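Local coordinates for protein CT_858 (Chlamydia trachomatis, PDB 3DOR) that probably acts as a secreted serine-type endopeptidase (the chlamydial protease CPAF), cutting proteins internally, and forms a dimer in its mature form, at residues B[18-23]-B[369-374]; B[25-30]-B[524-529]; B[364-369]-B[513-518]; B[420-425]-B[435-440]; B[468-473]-B[490-495]. All coordinates share one frame; numbering follows the deposited sequence.

Contact 1 (B[18-23]-B[369-374])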
# COMPACT_ATOMS: atom_id res chain seq x y z
N LEU B 18 -16.26 2.93 10.28
CA LEU B 18 -17.57 2.35 10.02
C LEU B 18 -18.64 3.37 9.64
O LEU B 18 -19.68 3.00 9.09
CB LEU B 18 -18.03 1.53 11.22
CG LEU B 18 -17.11 0.35 11.54
CD1 LEU B 18 -17.69 -0.46 12.68
CD2 LEU B 18 -16.94 -0.51 10.30
N GLN B 19 -18.42 4.64 9.94
CA GLN B 19 -19.39 5.67 9.59
C GLN B 19 -18.98 6.45 8.35
O GLN B 19 -19.80 7.08 7.70
CB GLN B 19 -19.59 6.64 10.76
CG GLN B 19 -20.23 5.98 11.95
CD GLN B 19 -20.84 6.96 12.91
OE1 GLN B 19 -20.13 7.73 13.56
NE2 GLN B 19 -22.16 6.94 13.01
N VAL B 20 -17.70 6.37 8.01
CA VAL B 20 -17.19 7.10 6.87
C VAL B 20 -16.95 6.27 5.61
O VAL B 20 -17.07 6.78 4.50
CB VAL B 20 -15.89 7.84 7.26
CG1 VAL B 20 -15.20 8.40 6.04
CG2 VAL B 20 -16.22 8.96 8.23
N LYS B 21 -16.62 5.00 5.78
CA LYS B 21 -16.34 4.14 4.64
C LYS B 21 -16.87 2.70 4.70
O LYS B 21 -16.23 1.79 4.20
CB LYS B 21 -14.84 4.09 4.38
CG LYS B 21 -14.34 5.05 3.34
CD LYS B 21 -14.93 4.75 1.98
CE LYS B 21 -13.93 5.02 0.87
NZ LYS B 21 -12.82 3.99 0.86
N TYR B 22 -18.02 2.49 5.33
CA TYR B 22 -18.57 1.14 5.38
C TYR B 22 -19.96 1.18 4.78
O TYR B 22 -20.95 1.45 5.46
CB TYR B 22 -18.62 0.63 6.81
CG TYR B 22 -19.02 -0.82 6.89
CD1 TYR B 22 -18.17 -1.83 6.43
CD2 TYR B 22 -20.27 -1.19 7.38
CE1 TYR B 22 -18.56 -3.17 6.45
CE2 TYR B 22 -20.67 -2.52 7.41
CZ TYR B 22 -19.82 -3.50 6.94
OH TYR B 22 -20.25 -4.80 6.91
N ALA B 23 -20.02 0.90 3.48
CA ALA B 23 -21.26 0.94 2.72
C ALA B 23 -22.41 0.08 3.22
O ALA B 23 -23.56 0.50 3.17
CB ALA B 23 -20.99 0.63 1.25
N ILE B 369 -20.08 4.22 -0.96
CA ILE B 369 -19.88 5.26 0.06
C ILE B 369 -18.73 6.08 -0.50
O ILE B 369 -17.71 5.53 -0.90
CB ILE B 369 -19.43 4.72 1.44
CG1 ILE B 369 -20.55 3.93 2.10
CG2 ILE B 369 -19.10 5.89 2.35
CD1 ILE B 369 -20.50 3.98 3.64
N LEU B 370 -18.88 7.40 -0.51
CA LEU B 370 -17.85 8.24 -1.11
C LEU B 370 -17.11 9.21 -0.20
O LEU B 370 -17.67 9.77 0.74
CB LEU B 370 -18.47 9.03 -2.27
CG LEU B 370 -19.20 8.24 -3.37
CD1 LEU B 370 -19.93 9.20 -4.31
CD2 LEU B 370 -18.20 7.37 -4.15
N THR B 371 -15.82 9.39 -0.51
CA THR B 371 -14.93 10.33 0.18
C THR B 371 -14.17 11.00 -0.97
O THR B 371 -14.24 10.55 -2.11
CB THR B 371 -13.90 9.63 1.13
OG1 THR B 371 -13.00 8.82 0.37
CG2 THR B 371 -14.61 8.77 2.17
N GLN B 372 -13.43 12.06 -0.69
CA GLN B 372 -12.73 12.73 -1.78
C GLN B 372 -11.69 11.80 -2.46
O GLN B 372 -11.22 12.09 -3.57
CB GLN B 372 -12.06 14.02 -1.31
CG GLN B 372 -11.68 14.10 0.15
CD GLN B 372 -12.86 14.37 1.09
OE1 GLN B 372 -13.40 15.47 1.14
NE2 GLN B 372 -13.24 13.35 1.84
N ASP B 373 -11.39 10.65 -1.86
CA ASP B 373 -10.45 9.71 -2.48
C ASP B 373 -11.13 9.19 -3.74
O ASP B 373 -10.50 9.14 -4.81
CB ASP B 373 -10.19 8.57 -1.51
CG ASP B 373 -9.18 7.54 -2.05
OD1 ASP B 373 -8.76 6.66 -1.27
OD2 ASP B 373 -8.77 7.58 -3.24
N GLU B 374 -12.41 8.82 -3.62
CA GLU B 374 -13.14 8.33 -4.79
C GLU B 374 -13.35 9.41 -5.82
O GLU B 374 -13.43 9.13 -7.02
CB GLU B 374 -14.49 7.72 -4.38
CG GLU B 374 -14.35 6.41 -3.61
CD GLU B 374 -13.72 6.59 -2.23
OE1 GLU B 374 -12.90 5.73 -1.84
OE2 GLU B 374 -14.05 7.57 -1.52

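Contact 2 (B[25-30]-B[524-529])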
# COMPACT_ATOMS: atom_id res chain seq x y z
N LYS B 25 -23.44 -0.53 6.11
CA LYS B 25 -23.95 -0.10 7.41
C LYS B 25 -25.49 -0.13 7.50
O LYS B 25 -26.06 -0.77 8.39
CB LYS B 25 -23.42 1.31 7.73
CG LYS B 25 -23.99 1.96 8.98
CD LYS B 25 -23.08 3.08 9.47
CE LYS B 25 -23.86 4.28 10.01
NZ LYS B 25 -24.81 3.95 11.10
N THR B 26 -26.16 0.55 6.58
CA THR B 26 -27.61 0.59 6.58
C THR B 26 -28.22 -0.81 6.44
O THR B 26 -29.28 -1.10 6.99
CB THR B 26 -28.12 1.47 5.44
OG1 THR B 26 -27.40 2.70 5.43
CG2 THR B 26 -29.61 1.77 5.62
N TRP B 27 -27.53 -1.68 5.71
CA TRP B 27 -28.01 -3.04 5.51
C TRP B 27 -27.90 -3.88 6.78
O TRP B 27 -28.80 -4.65 7.10
CB TRP B 27 -27.22 -3.70 4.37
CG TRP B 27 -27.37 -5.18 4.32
CD1 TRP B 27 -26.53 -6.11 4.86
CD2 TRP B 27 -28.44 -5.90 3.72
NE1 TRP B 27 -27.02 -7.37 4.63
CE2 TRP B 27 -28.19 -7.27 3.93
CE3 TRP B 27 -29.60 -5.53 3.02
CZ2 TRP B 27 -29.05 -8.28 3.48
CZ3 TRP B 27 -30.46 -6.52 2.57
CH2 TRP B 27 -30.18 -7.89 2.80
N LYS B 28 -26.79 -3.73 7.50
CA LYS B 28 -26.58 -4.47 8.74
C LYS B 28 -27.59 -4.09 9.82
O LYS B 28 -28.05 -4.93 10.60
CB LYS B 28 -25.16 -4.24 9.24
CG LYS B 28 -24.08 -4.59 8.20
CD LYS B 28 -24.13 -6.07 7.81
CE LYS B 28 -23.05 -6.42 6.79
NZ LYS B 28 -23.02 -7.88 6.50
N GLU B 29 -27.94 -2.81 9.88
CA GLU B 29 -28.90 -2.34 10.87
C GLU B 29 -30.23 -3.03 10.62
O GLU B 29 -30.91 -3.45 11.55
CB GLU B 29 -29.05 -0.81 10.79
CG GLU B 29 -27.71 -0.10 10.91
CD GLU B 29 -27.78 1.39 10.63
OE1 GLU B 29 -28.41 1.80 9.64
OE2 GLU B 29 -27.16 2.15 11.41
N GLN B 30 -30.59 -3.18 9.35
CA GLN B 30 -31.86 -3.81 9.03
C GLN B 30 -31.81 -5.33 8.99
O GLN B 30 -32.75 -5.99 9.44
CB GLN B 30 -32.40 -3.29 7.71
CG GLN B 30 -33.80 -3.78 7.41
CD GLN B 30 -34.37 -3.21 6.14
OE1 GLN B 30 -34.20 -3.78 5.05
NE2 GLN B 30 -35.05 -2.07 6.25
N PHE B 524 -30.20 -7.28 -2.78
CA PHE B 524 -28.79 -7.10 -2.48
C PHE B 524 -28.13 -8.48 -2.45
O PHE B 524 -28.82 -9.50 -2.47
CB PHE B 524 -28.59 -6.43 -1.12
CG PHE B 524 -29.10 -5.01 -1.04
CD1 PHE B 524 -30.44 -4.75 -0.71
CD2 PHE B 524 -28.26 -3.94 -1.29
CE1 PHE B 524 -30.91 -3.43 -0.64
CE2 PHE B 524 -28.72 -2.62 -1.22
CZ PHE B 524 -30.05 -2.36 -0.89
N ILE B 525 -26.80 -8.51 -2.39
CA ILE B 525 -26.06 -9.77 -2.36
C ILE B 525 -25.52 -10.04 -0.96
O ILE B 525 -25.44 -11.19 -0.54
CB ILE B 525 -24.87 -9.76 -3.36
CG1 ILE B 525 -25.38 -9.51 -4.78
CG2 ILE B 525 -24.12 -11.10 -3.33
CD1 ILE B 525 -26.39 -10.53 -5.23
N GLU B 526 -25.15 -8.98 -0.25
CA GLU B 526 -24.60 -9.08 1.11
C GLU B 526 -25.41 -10.04 1.98
O GLU B 526 -26.63 -9.89 2.08
CB GLU B 526 -24.58 -7.69 1.76
CG GLU B 526 -23.82 -7.62 3.08
CD GLU B 526 -22.34 -7.94 2.94
OE1 GLU B 526 -21.82 -7.87 1.80
OE2 GLU B 526 -21.68 -8.24 3.96
N ASN B 527 -24.74 -11.02 2.58
CA ASN B 527 -25.38 -12.01 3.45
C ASN B 527 -26.32 -13.01 2.78
O ASN B 527 -26.20 -14.21 2.98
CB ASN B 527 -26.16 -11.31 4.57
CG ASN B 527 -25.26 -10.61 5.55
OD1 ASN B 527 -24.45 -11.24 6.23
ND2 ASN B 527 -25.38 -9.29 5.61
N ILE B 528 -27.26 -12.48 2.00
CA ILE B 528 -28.27 -13.29 1.30
C ILE B 528 -27.69 -14.18 0.19
O ILE B 528 -28.25 -15.23 -0.12
CB ILE B 528 -29.35 -12.39 0.67
CG1 ILE B 528 -29.99 -11.51 1.74
CG2 ILE B 528 -30.43 -13.24 0.02
CD1 ILE B 528 -30.52 -12.28 2.93
N GLY B 529 -26.60 -13.74 -0.41
CA GLY B 529 -25.99 -14.52 -1.47
C GLY B 529 -26.84 -14.71 -2.70
O GLY B 529 -27.84 -14.02 -2.91

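Contact 3 (B[364-369]-B[513-518])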
# COMPACT_ATOMS: atom_id res chain seq x y z
N PRO B 364 -24.94 -6.25 -12.39
CA PRO B 364 -25.56 -5.61 -11.23
C PRO B 364 -24.72 -4.36 -10.93
O PRO B 364 -23.51 -4.35 -11.16
CB PRO B 364 -25.45 -6.67 -10.14
CG PRO B 364 -24.27 -7.48 -10.56
CD PRO B 364 -24.44 -7.59 -12.04
N LYS B 365 -25.36 -3.31 -10.41
CA LYS B 365 -24.67 -2.07 -10.09
C LYS B 365 -24.32 -2.01 -8.62
O LYS B 365 -24.78 -2.84 -7.84
CB LYS B 365 -25.55 -0.87 -10.47
CG LYS B 365 -25.81 -0.76 -11.96
CD LYS B 365 -26.67 0.46 -12.27
CE LYS B 365 -26.91 0.60 -13.78
NZ LYS B 365 -27.67 -0.56 -14.32
N HIS B 366 -23.51 -1.03 -8.24
CA HIS B 366 -23.10 -0.89 -6.84
C HIS B 366 -23.45 0.44 -6.17
O HIS B 366 -23.28 1.50 -6.77
CB HIS B 366 -21.59 -1.10 -6.74
CG HIS B 366 -21.15 -2.52 -6.88
ND1 HIS B 366 -20.45 -3.19 -5.89
CD2 HIS B 366 -21.29 -3.40 -7.90
CE1 HIS B 366 -20.18 -4.41 -6.30
NE2 HIS B 366 -20.68 -4.57 -7.51
N ARG B 367 -23.95 0.37 -4.94
CA ARG B 367 -24.27 1.58 -4.16
C ARG B 367 -22.96 1.83 -3.41
O ARG B 367 -22.51 0.98 -2.64
CB ARG B 367 -25.39 1.32 -3.14
CG ARG B 367 -26.68 0.71 -3.66
CD ARG B 367 -27.70 1.74 -4.11
NE ARG B 367 -27.93 2.80 -3.13
CZ ARG B 367 -28.85 2.79 -2.16
NH1 ARG B 367 -29.66 1.75 -2.01
NH2 ARG B 367 -28.96 3.84 -1.36
N MET B 368 -22.35 2.99 -3.61
CA MET B 368 -21.06 3.28 -2.99
C MET B 368 -21.01 4.36 -1.90
O MET B 368 -21.82 5.28 -1.91
CB MET B 368 -20.06 3.65 -4.09
CG MET B 368 -19.80 2.56 -5.12
SD MET B 368 -19.53 3.25 -6.78
CE MET B 368 -17.94 4.03 -6.56
N ILE B 369 -20.08 4.22 -0.96
CA ILE B 369 -19.88 5.26 0.06
C ILE B 369 -18.73 6.08 -0.50
O ILE B 369 -17.71 5.53 -0.90
CB ILE B 369 -19.43 4.72 1.44
CG1 ILE B 369 -20.55 3.93 2.10
CG2 ILE B 369 -19.10 5.89 2.35
CD1 ILE B 369 -20.50 3.98 3.64
N THR B 513 -15.86 -3.03 3.67
CA THR B 513 -16.63 -3.07 2.42
C THR B 513 -17.06 -1.68 1.99
O THR B 513 -17.73 -0.97 2.75
CB THR B 513 -17.85 -3.97 2.62
OG1 THR B 513 -17.40 -5.24 3.12
CG2 THR B 513 -18.62 -4.18 1.30
N GLY B 514 -16.67 -1.30 0.77
CA GLY B 514 -16.99 0.02 0.27
C GLY B 514 -18.19 0.19 -0.63
O GLY B 514 -18.41 1.27 -1.18
N SER B 515 -18.98 -0.87 -0.80
CA SER B 515 -20.16 -0.77 -1.65
C SER B 515 -21.16 -1.88 -1.38
O SER B 515 -20.86 -2.85 -0.68
CB SER B 515 -19.76 -0.86 -3.12
OG SER B 515 -19.40 -2.19 -3.43
N LEU B 516 -22.37 -1.72 -1.91
CA LEU B 516 -23.41 -2.72 -1.79
C LEU B 516 -23.91 -3.01 -3.20
O LEU B 516 -24.48 -2.14 -3.85
CB LEU B 516 -24.59 -2.23 -0.95
CG LEU B 516 -24.57 -2.43 0.56
CD1 LEU B 516 -25.91 -1.97 1.13
CD2 LEU B 516 -24.33 -3.90 0.91
N ALA B 517 -23.67 -4.22 -3.67
CA ALA B 517 -24.13 -4.60 -5.00
C ALA B 517 -25.64 -4.81 -4.98
O ALA B 517 -26.20 -5.29 -3.98
CB ALA B 517 -23.44 -5.87 -5.45
N VAL B 518 -26.29 -4.46 -6.08
CA VAL B 518 -27.72 -4.63 -6.24
C VAL B 518 -27.98 -5.37 -7.55
O VAL B 518 -27.50 -4.95 -8.59
CB VAL B 518 -28.45 -3.27 -6.32
CG1 VAL B 518 -29.95 -3.50 -6.38
CG2 VAL B 518 -28.09 -2.40 -5.12
O HOH W 1 -28.52 -3.22 -10.42
O HOH W 2 -16.64 3.19 -2.07

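Contact 4 (B[420-425]-B[435-440]). With SO4 (sulfate ion), chain P.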
# COMPACT_ATOMS: atom_id res chain seq x y z
N ARG B 420 -18.24 10.67 -14.27
CA ARG B 420 -19.31 11.65 -14.17
C ARG B 420 -20.34 11.32 -13.11
O ARG B 420 -20.79 12.20 -12.38
CB ARG B 420 -20.04 11.79 -15.50
CG ARG B 420 -19.20 12.28 -16.64
CD ARG B 420 -20.03 12.28 -17.91
NE ARG B 420 -19.19 12.16 -19.09
CZ ARG B 420 -19.37 11.25 -20.04
NH1 ARG B 420 -20.37 10.38 -19.93
NH2 ARG B 420 -18.55 11.21 -21.08
N GLN B 421 -20.73 10.05 -13.02
CA GLN B 421 -21.74 9.66 -12.04
C GLN B 421 -21.24 9.82 -10.62
O GLN B 421 -21.99 10.21 -9.73
CB GLN B 421 -22.21 8.22 -12.27
CG GLN B 421 -22.94 8.00 -13.59
CD GLN B 421 -23.35 6.55 -13.78
OE1 GLN B 421 -24.07 5.98 -12.94
NE2 GLN B 421 -22.90 5.94 -14.87
N VAL B 422 -19.97 9.50 -10.39
CA VAL B 422 -19.39 9.65 -9.07
C VAL B 422 -19.33 11.14 -8.72
O VAL B 422 -19.74 11.55 -7.63
CB VAL B 422 -17.97 9.04 -8.99
CG1 VAL B 422 -17.32 9.35 -7.64
CG2 VAL B 422 -18.06 7.53 -9.18
N LEU B 423 -18.84 11.95 -9.65
CA LEU B 423 -18.74 13.39 -9.42
C LEU B 423 -20.13 13.99 -9.19
O LEU B 423 -20.30 14.89 -8.37
CB LEU B 423 -18.09 14.09 -10.62
CG LEU B 423 -16.61 13.81 -10.87
CD1 LEU B 423 -16.19 14.44 -12.19
CD2 LEU B 423 -15.78 14.36 -9.71
N ASN B 424 -21.12 13.47 -9.91
CA ASN B 424 -22.49 13.95 -9.78
C ASN B 424 -23.05 13.60 -8.39
O ASN B 424 -23.70 14.43 -7.75
CB ASN B 424 -23.37 13.35 -10.88
CG ASN B 424 -24.69 14.08 -11.04
OD1 ASN B 424 -24.72 15.28 -11.32
ND2 ASN B 424 -25.79 13.36 -10.86
N CYS B 425 -22.79 12.38 -7.92
CA CYS B 425 -23.25 11.97 -6.60
C CYS B 425 -22.60 12.83 -5.53
O CYS B 425 -23.26 13.26 -4.58
CB CYS B 425 -22.90 10.51 -6.33
SG CYS B 425 -23.93 9.37 -7.20
N THR B 435 -26.63 6.24 -5.32
CA THR B 435 -27.58 5.62 -6.22
C THR B 435 -26.71 4.56 -6.91
O THR B 435 -25.50 4.71 -6.97
CB THR B 435 -28.10 6.67 -7.24
OG1 THR B 435 -29.02 6.06 -8.14
CG2 THR B 435 -26.94 7.28 -8.02
N PRO B 436 -27.31 3.47 -7.41
CA PRO B 436 -26.48 2.46 -8.06
C PRO B 436 -25.67 2.91 -9.28
O PRO B 436 -26.18 3.52 -10.22
CB PRO B 436 -27.48 1.33 -8.38
CG PRO B 436 -28.79 2.04 -8.49
CD PRO B 436 -28.72 3.06 -7.37
N ILE B 437 -24.38 2.59 -9.22
CA ILE B 437 -23.43 2.93 -10.27
C ILE B 437 -22.63 1.67 -10.59
O ILE B 437 -22.10 1.02 -9.68
CB ILE B 437 -22.46 4.04 -9.79
CG1 ILE B 437 -23.25 5.29 -9.39
CG2 ILE B 437 -21.43 4.34 -10.86
CD1 ILE B 437 -22.39 6.43 -8.89
N PRO B 438 -22.53 1.29 -11.87
CA PRO B 438 -21.77 0.07 -12.17
C PRO B 438 -20.27 0.27 -11.98
O PRO B 438 -19.73 1.34 -12.26
CB PRO B 438 -22.15 -0.24 -13.62
CG PRO B 438 -22.43 1.10 -14.19
CD PRO B 438 -23.15 1.85 -13.08
N LEU B 439 -19.60 -0.76 -11.48
CA LEU B 439 -18.16 -0.67 -11.26
C LEU B 439 -17.52 -0.37 -12.61
O LEU B 439 -17.95 -0.91 -13.64
CB LEU B 439 -17.63 -1.98 -10.68
CG LEU B 439 -18.26 -2.35 -9.33
CD1 LEU B 439 -17.69 -3.69 -8.82
CD2 LEU B 439 -17.97 -1.25 -8.33
N PHE B 440 -16.51 0.49 -12.61
CA PHE B 440 -15.81 0.90 -13.82
C PHE B 440 -16.77 1.43 -14.87
O PHE B 440 -16.39 1.65 -16.02
CB PHE B 440 -15.01 -0.27 -14.42
CG PHE B 440 -13.95 -0.82 -13.50
CD1 PHE B 440 -14.17 -1.99 -12.77
CD2 PHE B 440 -12.74 -0.16 -13.34
CE1 PHE B 440 -13.21 -2.49 -11.91
CE2 PHE B 440 -11.76 -0.65 -12.48
CZ PHE B 440 -12.00 -1.82 -11.76
S SO4 P . -23.62 9.73 -17.84
O1 SO4 P . -24.14 8.73 -16.84
O2 SO4 P . -22.83 8.99 -18.89
O3 SO4 P . -24.74 10.44 -18.55
O4 SO4 P . -22.79 10.73 -17.10
O HOH W 3 -26.03 3.96 -13.15

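Contact 5 (B[468-473]-B[490-495])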
# COMPACT_ATOMS: atom_id res chain seq x y z
N CYS B 468 -16.52 -11.98 -6.13
CA CYS B 468 -16.63 -12.31 -7.55
C CYS B 468 -17.27 -13.68 -7.75
O CYS B 468 -17.93 -13.90 -8.76
CB CYS B 468 -15.27 -12.24 -8.24
SG CYS B 468 -14.64 -10.54 -8.42
N ALA B 469 -17.08 -14.60 -6.80
CA ALA B 469 -17.67 -15.95 -6.89
C ALA B 469 -19.17 -15.89 -6.54
O ALA B 469 -19.92 -16.87 -6.72
CB ALA B 469 -16.94 -16.92 -5.98
N ASP B 470 -19.60 -14.74 -5.99
CA ASP B 470 -21.01 -14.49 -5.73
C ASP B 470 -21.51 -13.95 -7.09
O ASP B 470 -22.52 -14.40 -7.63
CB ASP B 470 -21.24 -13.35 -4.71
CG ASP B 470 -21.24 -13.82 -3.26
OD1 ASP B 470 -22.01 -14.75 -2.93
OD2 ASP B 470 -20.48 -13.23 -2.45
N PHE B 471 -20.76 -12.98 -7.62
CA PHE B 471 -21.11 -12.30 -8.88
C PHE B 471 -21.18 -13.16 -10.15
O PHE B 471 -22.07 -12.96 -10.99
CB PHE B 471 -20.14 -11.13 -9.14
CG PHE B 471 -20.05 -10.14 -8.00
CD1 PHE B 471 -18.93 -9.31 -7.87
CD2 PHE B 471 -21.08 -10.03 -7.06
CE1 PHE B 471 -18.83 -8.39 -6.81
CE2 PHE B 471 -20.99 -9.11 -6.00
CZ PHE B 471 -19.86 -8.29 -5.88
N PHE B 472 -20.23 -14.08 -10.31
CA PHE B 472 -20.18 -14.93 -11.50
C PHE B 472 -21.54 -15.61 -11.74
O PHE B 472 -22.14 -15.42 -12.80
CB PHE B 472 -19.07 -15.99 -11.37
CG PHE B 472 -18.89 -16.87 -12.59
CD1 PHE B 472 -18.24 -16.39 -13.72
CD2 PHE B 472 -19.35 -18.20 -12.60
CE1 PHE B 472 -18.04 -17.21 -14.85
CE2 PHE B 472 -19.16 -19.03 -13.71
CZ PHE B 472 -18.49 -18.53 -14.84
N PRO B 473 -22.05 -16.38 -10.77
CA PRO B 473 -23.35 -17.02 -11.01
C PRO B 473 -24.53 -16.06 -11.09
O PRO B 473 -25.48 -16.30 -11.84
CB PRO B 473 -23.47 -18.01 -9.85
CG PRO B 473 -22.74 -17.32 -8.75
CD PRO B 473 -21.50 -16.79 -9.46
N ALA B 490 -22.14 -17.47 -0.42
CA ALA B 490 -21.96 -16.76 0.85
C ALA B 490 -22.59 -15.38 0.99
O ALA B 490 -23.22 -15.08 2.00
CB ALA B 490 -20.48 -16.67 1.17
N GLY B 491 -22.39 -14.53 -0.00
CA GLY B 491 -22.95 -13.20 0.07
C GLY B 491 -22.01 -12.11 0.56
O GLY B 491 -22.29 -11.42 1.55
N ALA B 492 -20.86 -11.99 -0.09
CA ALA B 492 -19.93 -10.91 0.24
C ALA B 492 -20.24 -9.96 -0.92
O ALA B 492 -19.52 -9.90 -1.92
CB ALA B 492 -18.48 -11.41 0.16
N GLY B 493 -21.35 -9.24 -0.77
CA GLY B 493 -21.84 -8.35 -1.82
C GLY B 493 -21.37 -6.92 -1.95
O GLY B 493 -22.20 -6.01 -2.06
N GLY B 494 -20.06 -6.72 -1.97
CA GLY B 494 -19.49 -5.38 -2.10
C GLY B 494 -18.00 -5.53 -2.32
O GLY B 494 -17.45 -6.60 -2.04
N PHE B 495 -17.33 -4.49 -2.80
CA PHE B 495 -15.89 -4.61 -3.01
C PHE B 495 -15.16 -4.34 -1.70
O PHE B 495 -15.62 -3.55 -0.88
CB PHE B 495 -15.42 -3.64 -4.12
CG PHE B 495 -15.30 -2.19 -3.69
CD1 PHE B 495 -14.19 -1.75 -2.99
CD2 PHE B 495 -16.28 -1.27 -4.04
CE1 PHE B 495 -14.05 -0.40 -2.63
CE2 PHE B 495 -16.16 0.09 -3.69
CZ PHE B 495 -15.04 0.52 -2.99

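Contact 1 (B[18-23]-B[369-374])
V20, in the last turn of helix 2-20, lays its CG1, anti to the backbone N, 3.9 Å from CG2 of T371, the two side chains crossing nearly at right angles; its carbonyl O faces the CG2 branch of I369. K21, the first residue to leave helical geometry, runs CG and CD past the T371 methyl and curls, bent at chi2, chi3 and chi4, to meet E374 tip to tip: K21 NZ sits 3.2 Å from E374 OE1 in a salt bridge, and K21 also makes a cation-pi contact with F497. T371 N gives to E374 OE2 at 2.7 Å and D373 N weakly to T371 OG1 at 3.3 Å, the reciprocal capping box of helix 372-384; a very short T371 OG1–E374 OE2 bond (2.5 Å) also holds the carboxylate. Y22 points away, and its OH bonds to D71 OD2. A23 presses CB against I369 CG1 at a tight 3.4 Å. The exit of helix 2-20 thus wedges between strand 507-518, which A23 joins through T513, and helix 372-384, with P502 of the second subunit on K21.

Contact 2 (B[25-30]-B[524-529])
The indole of W27 carries E526 and F524 over the same face. E526 CB stands 4.1 Å from the centroid of the W27 five-membered ring, 25° off the normal, a CH-pi contact, while F524 CB lies over the rim of the six-membered ring. The two aromatic rings meet obliquely, planes at 45°, with W27 CZ3 3.7 Å from F524 CD1. At the edge, the N527 amide lies nearly coplanar with the indole, and I528 CG1 comes within 3.8 Å of W27 CH2. W27 reaches this position with CG anti to the backbone N (chi1 165°). Beside it K28, bent at chi2, crosses E526 and puts K28 NZ 2.9 Å from E526 OE2, a salt bridge made on the anti lone pair of that oxygen. The same ammonium also donates to N70 O and, weakly, to L69 O; D71 close to E526 OE2 adds negative charge that would tend to steady the lysine's proton. This is helix-to-loop packing: an aromatic side chain of the N-terminal helix 25-32 covers the irregular loop between strands 507-518 and 534-535 of the S41 peptidase region.

Contact 3 (B[364-369]-B[513-518])
Backbone bonds come first. Strands 365-368 and 515-518 run antiparallel, at 150° between their directions, and R367 with L516 is the best-made hydrogen-bonded pair: R367 N gives to L516 O at 2.8 Å, almost straight at 176° though from above the carbonyl plane, and L516 N returns a bond to R367 O. In the K365–V518 pair, V518 N donates to K365 O nearly along the C=O axis at 2.8 Å, but the return bond is weak, and a water bridges K365 N to V518 O. A second water links I369 O with G514 O, beside a weak I369 N to G514 O bond. The polar side-chain bond is on the face of H366, S515 and A517: H366 ND1 and S515 OG lie 2.9 Å apart, the hydroxyl at the ring edge, and S515 OG also takes F495 N. A517 CB stands 3.8 Å from the centroid of the H366 ring, a CH-pi contact over its face. On the other face R367 CG touches V518 CG2 at 3.7 Å, before the arginine bends off to carbonyls of S434 and L433 and to Q205 of the second subunit. Strand 496-499 also pairs with strand 507-518, and helix 468-478 packs against P364 and A517.

Contact 4 (B[420-425]-B[435-440])
Helix 409-428 passes over an irregular loop, 435-440, with CA atoms 7.2 Å apart at Q421 and I437 and 7.7 Å at C425 and T435. This is a helix packed on the loop that follows it, within the S41 peptidase region: nine residues lead the polypeptide back along its own helix. I437 carries the packing. Its CG1 is anti to the carbonyl carbon and chi2 is extended (180°), so I437 CD1 reaches the helix, where it touches C425 SG at 3.7 Å and Q421 CB at 3.8 Å, with the V422 CG2 methyl a looser neighbour. C425 SG also meets the methyl T435 CG2 at 3.8 Å, at the T435 end of the apolar patch. Q421 slides past I437 in the opposite direction, its straight chain laying OE1 along the CG1 and CG2 branches, and its NE2 is held by S417 one helical turn earlier. On the side away from the helix, I437 bonds through its backbone to H366, and P436 lies on K365 and R367, so the return tethers the helix to strand 361-368. A sulfate ion, probably from the crystallisation liquor, rests beside the helix, bonded to S417 and weakly to R420 NH1. The polar rim is bridged by a water that donates to Q421 OE1 at 2.8 Å and to P436 O at 3.0 Å.

Contact 5 (B[468-473]-B[490-495])
D470 OD1 is the best-held polar atom, gripped by two bonds, from G491 N and the T489 hydroxyl. G491 N lies 3.0 Å from D470 OD1, on its syn lone pair. D470 OD2 takes a third bond, from A492 N at 2.7 Å, which arrives above the carboxylate plane with a fairly straight N-H angle of 157°. CG of D470 is set beside the backbone N (chi1 -87°), and this points the group from helix 468-478 at two successive amides of the loop. G491 has a positive phi (98°), in a conformation where a CB would be jammed against the A490 carbonyl, so glycine suits it. Next along the helix, F471 turns its ring edge toward the loop, F471 CZ lying 4.2 Å from G494 N, while G493 CA is 4.3 Å from F471 CE2; these are loose contacts. The loop is held in turn by strand 507-518, where G493 bonds to A517 and F495 to G514, and by N527, bonded to G491. All touching residues are buried, so the amides and the hydroxyl would be expected to stabilise a charged aspartate here, and a side-chain acid does the work of fastening a backbone turn to the helix.

In the fold
Contact 3 is the hub: it touches the other four, shares I369 with contact 1, and joins two strands by backbone bonds that the others lack. Contacts 1, 3 and 5 are buried, contact 5 entirely; 2 and 4 are only partly so. Contact 5, about 7 Å from the chain centre to its own, is the deepest and relies on a carboxylate gripped by amides. Contacts 1 and 2 attach the N-terminal helices 2-20 and 25-32 to the peptidase region, each with a lysine–glutamate salt bridge, and both touch the second subunit. Contact 4, its centre some 25 Å out, is the most peripheral: mainly apolar packing, rimmed by water and a sulfate. Contacts 2 and 5 adjoin through the loop 524-529, and strand 507-518 lies against contacts 1, 2 and 5.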